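Local structure of NS6 protease (Murine norovirus 1, 4ASH) at residues A[9-14]-A[142-147]. The protein probably cleaves the viral polyprotein into its mature nonstructural proteins, acting as a cysteine protease with a trypsin-like fold. The protein carries 1 engineered substitution. Numbering follows the deposited sequence.
Sequences SRVVQF and GCPYVY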
loop_
_atom_site.group_PDB
_atom_site.type_symbol
_atom_site.label_atom_id
_atom_site.label_comp_id
_atom_site.label_asym_id
_atom_site.label_seq_id
_atom_site.Cartn_x
_atom_site.Cartn_y
_atom_site.Cartn_z
ATOM N N SER A 9 -1.470 -11.394 8.627
ATOM C CA SER A 9 -1.366 -12.537 7.727
ATOM C C SER A 9 -1.731 -12.136 6.298
ATOM O O SER A 9 -1.472 -12.897 5.356
ATOM C CB SER A 9 -2.248 -13.701 8.197
ATOM O OG SER A 9 -3.591 -13.468 7.844
ATOM N N ARG A 10 -2.281 -10.924 6.154
ATOM C CA ARG A 10 -2.650 -10.332 4.863
ATOM C C ARG A 10 -1.454 -9.727 4.138
ATOM O O ARG A 10 -1.535 -9.430 2.940
ATOM C CB ARG A 10 -3.676 -9.200 5.040
ATOM C CG ARG A 10 -5.053 -9.582 5.562
ATOM C CD ARG A 10 -5.892 -8.313 5.677
ATOM N NE ARG A 10 -7.165 -8.558 6.339
ATOM C CZ ARG A 10 -8.349 -8.481 5.746
ATOM N NH1 ARG A 10 -8.448 -8.120 4.468
ATOM N NH2 ARG A 10 -9.438 -8.739 6.449
ATOM N N VAL A 11 -0.357 -9.508 4.872
ATOM C CA VAL A 11 0.842 -8.904 4.307
ATOM C C VAL A 11 1.785 -10.040 3.931
ATOM O O VAL A 11 2.191 -10.828 4.793
ATOM C CB VAL A 11 1.524 -7.945 5.307
ATOM C CG1 VAL A 11 2.739 -7.271 4.668
ATOM C CG2 VAL A 11 0.536 -6.874 5.790
ATOM N N VAL A 12 2.068 -10.166 2.638
ATOM C CA VAL A 12 2.927 -11.250 2.138
ATOM C C VAL A 12 3.988 -10.744 1.173
ATOM O O VAL A 12 3.823 -9.694 0.543
ATOM C CB VAL A 12 2.115 -12.385 1.452
ATOM C CG1 VAL A 12 1.127 -13.015 2.438
ATOM C CG2 VAL A 12 1.375 -11.868 0.212
ATOM N N GLN A 13 5.090 -11.481 1.049
ATOM C CA GLN A 13 6.118 -11.094 0.091
ATOM C C GLN A 13 5.577 -11.184 -1.331
ATOM O O GLN A 13 4.700 -12.002 -1.639
ATOM C CB GLN A 13 7.385 -11.944 0.280
ATOM C CG GLN A 13 8.103 -11.533 1.536
ATOM C CD GLN A 13 9.517 -12.088 1.654
ATOM O OE1 GLN A 13 10.443 -11.635 0.967
ATOM N NE2 GLN A 13 9.693 -13.031 2.559
ATOM N N PHE A 14 6.069 -10.308 -2.190
ATOM C CA PHE A 14 5.600 -10.248 -3.562
ATOM C C PHE A 14 6.647 -9.540 -4.401
ATOM O O PHE A 14 6.968 -8.384 -4.149
ATOM C CB PHE A 14 4.269 -9.483 -3.625
ATOM C CG PHE A 14 3.527 -9.670 -4.909
ATOM C CD1 PHE A 14 3.005 -10.914 -5.241
ATOM C CD2 PHE A 14 3.350 -8.613 -5.795
ATOM C CE1 PHE A 14 2.316 -11.090 -6.429
ATOM C CE2 PHE A 14 2.661 -8.786 -6.985
ATOM C CZ PHE A 14 2.143 -10.031 -7.302
ATOM N N GLY A 142 5.314 -1.804 -0.826
ATOM C CA GLY A 142 4.167 -2.685 -0.953
ATOM C C GLY A 142 3.404 -2.897 0.336
ATOM O O GLY A 142 2.249 -3.324 0.302
ATOM N N CYS A 143 4.039 -2.654 1.478
ATOM C CA CYS A 143 3.360 -2.796 2.763
ATOM C C CYS A 143 2.227 -1.770 2.890
ATOM O O CYS A 143 2.348 -0.619 2.425
ATOM C CB CYS A 143 4.342 -2.694 3.927
ATOM S SG CYS A 143 5.472 -4.125 4.032
ATOM N N PRO A 144 1.102 -2.179 3.482
ATOM C CA PRO A 144 -0.069 -1.293 3.515
ATOM C C PRO A 144 -0.014 -0.187 4.572
ATOM O O PRO A 144 0.584 -0.340 5.631
ATOM C CB PRO A 144 -1.205 -2.267 3.850
ATOM C CG PRO A 144 -0.524 -3.253 4.779
ATOM C CD PRO A 144 0.832 -3.474 4.138
ATOM N N TYR A 145 -0.689 0.921 4.272
ATOM C CA TYR A 145 -0.959 1.959 5.248
ATOM C C TYR A 145 -2.401 1.794 5.670
ATOM O O TYR A 145 -3.285 1.764 4.812
ATOM C CB TYR A 145 -0.829 3.334 4.594
ATOM C CG TYR A 145 0.588 3.827 4.387
ATOM C CD1 TYR A 145 1.529 3.056 3.709
ATOM C CD2 TYR A 145 0.978 5.074 4.854
ATOM C CE1 TYR A 145 2.828 3.510 3.507
ATOM C CE2 TYR A 145 2.276 5.543 4.661
ATOM C CZ TYR A 145 3.194 4.758 3.986
ATOM O OH TYR A 145 4.486 5.213 3.788
ATOM N N VAL A 146 -2.647 1.690 6.970
ATOM C CA VAL A 146 -4.003 1.476 7.468
ATOM C C VAL A 146 -4.320 2.458 8.590
ATOM O O VAL A 146 -3.428 3.037 9.194
ATOM C CB VAL A 146 -4.205 0.025 7.992
ATOM C CG1 VAL A 146 -3.922 -0.992 6.891
ATOM C CG2 VAL A 146 -3.319 -0.248 9.205
ATOM N N TYR A 147 -5.600 2.659 8.867
ATOM C CA TYR A 147 -5.973 3.412 10.059
ATOM C C TYR A 147 -7.336 2.969 10.550
ATOM O O TYR A 147 -8.093 2.334 9.812
ATOM C CB TYR A 147 -5.929 4.930 9.828
ATOM C CG TYR A 147 -7.091 5.510 9.052
ATOM C CD1 TYR A 147 -7.199 5.332 7.679
ATOM C CD2 TYR A 147 -8.076 6.252 9.695
ATOM C CE1 TYR A 147 -8.257 5.880 6.965
ATOM C CE2 TYR A 147 -9.136 6.803 8.990
ATOM C CZ TYR A 147 -9.223 6.606 7.626
ATOM O OH TYR A 147 -10.278 7.153 6.921
#
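Val-11 meets Pro-144 and Cys-143 with the two methyls of its fork, one for each partner. CG2 approaches the outer end of the proline ring, 3.8 Å from Pro-144 CD and 3.9 Å from Pro-144 CG; near-equal distances mean that the methyl rests against the CG-CD bond rather than one atom. CG1 turns to the sulfur instead, with Val-11 CG1 4.2 Å from Cys-143 SG, a looser apolar touch. The valine torsion sets up this division: CG1 lies opposite the backbone N (chi1 -177°), while CG2 sits beside that N. Both Val-11 and Pro-144 direct their CB across the gap, and their side chains meet at a slant.

The joint is small and buried: some 100 Å² in total, 53 Å² on Val-11 and 29 Å² on Pro-144, with all three residues buried. The nearest CA atoms, Val-11 CA and Cys-143 CA, are 6.8 Å apart, and apolar side chains alone make the direct contact. Gly-142 probably closes the family's Gly-Asp-Cys-Gly motif; in this chain alanine, probably the engineered substitution, holds the nucleophile position, and Cys-143, close to it in sequence, is not the catalytic cysteine. Further along, Tyr-145 OH hydrogen-bonds His-159 ND1, a pairing consistent with the S1 pocket of 3C-like proteases.

Strand 11-14 edges the five-stranded antiparallel sheet, whereas 144-149 lies between 84-90 and 152-162 in the other, so the contact bridges the two beta domains of the chymotrypsin-like fold. Around it, in strand 17-21, Trp-18 touches Cys-143 and Phe-20 touches Pro-144; Leu-88 packs on Pro-144, and Lys-90 of strand 84-90 hydrogen-bonds Val-11 O.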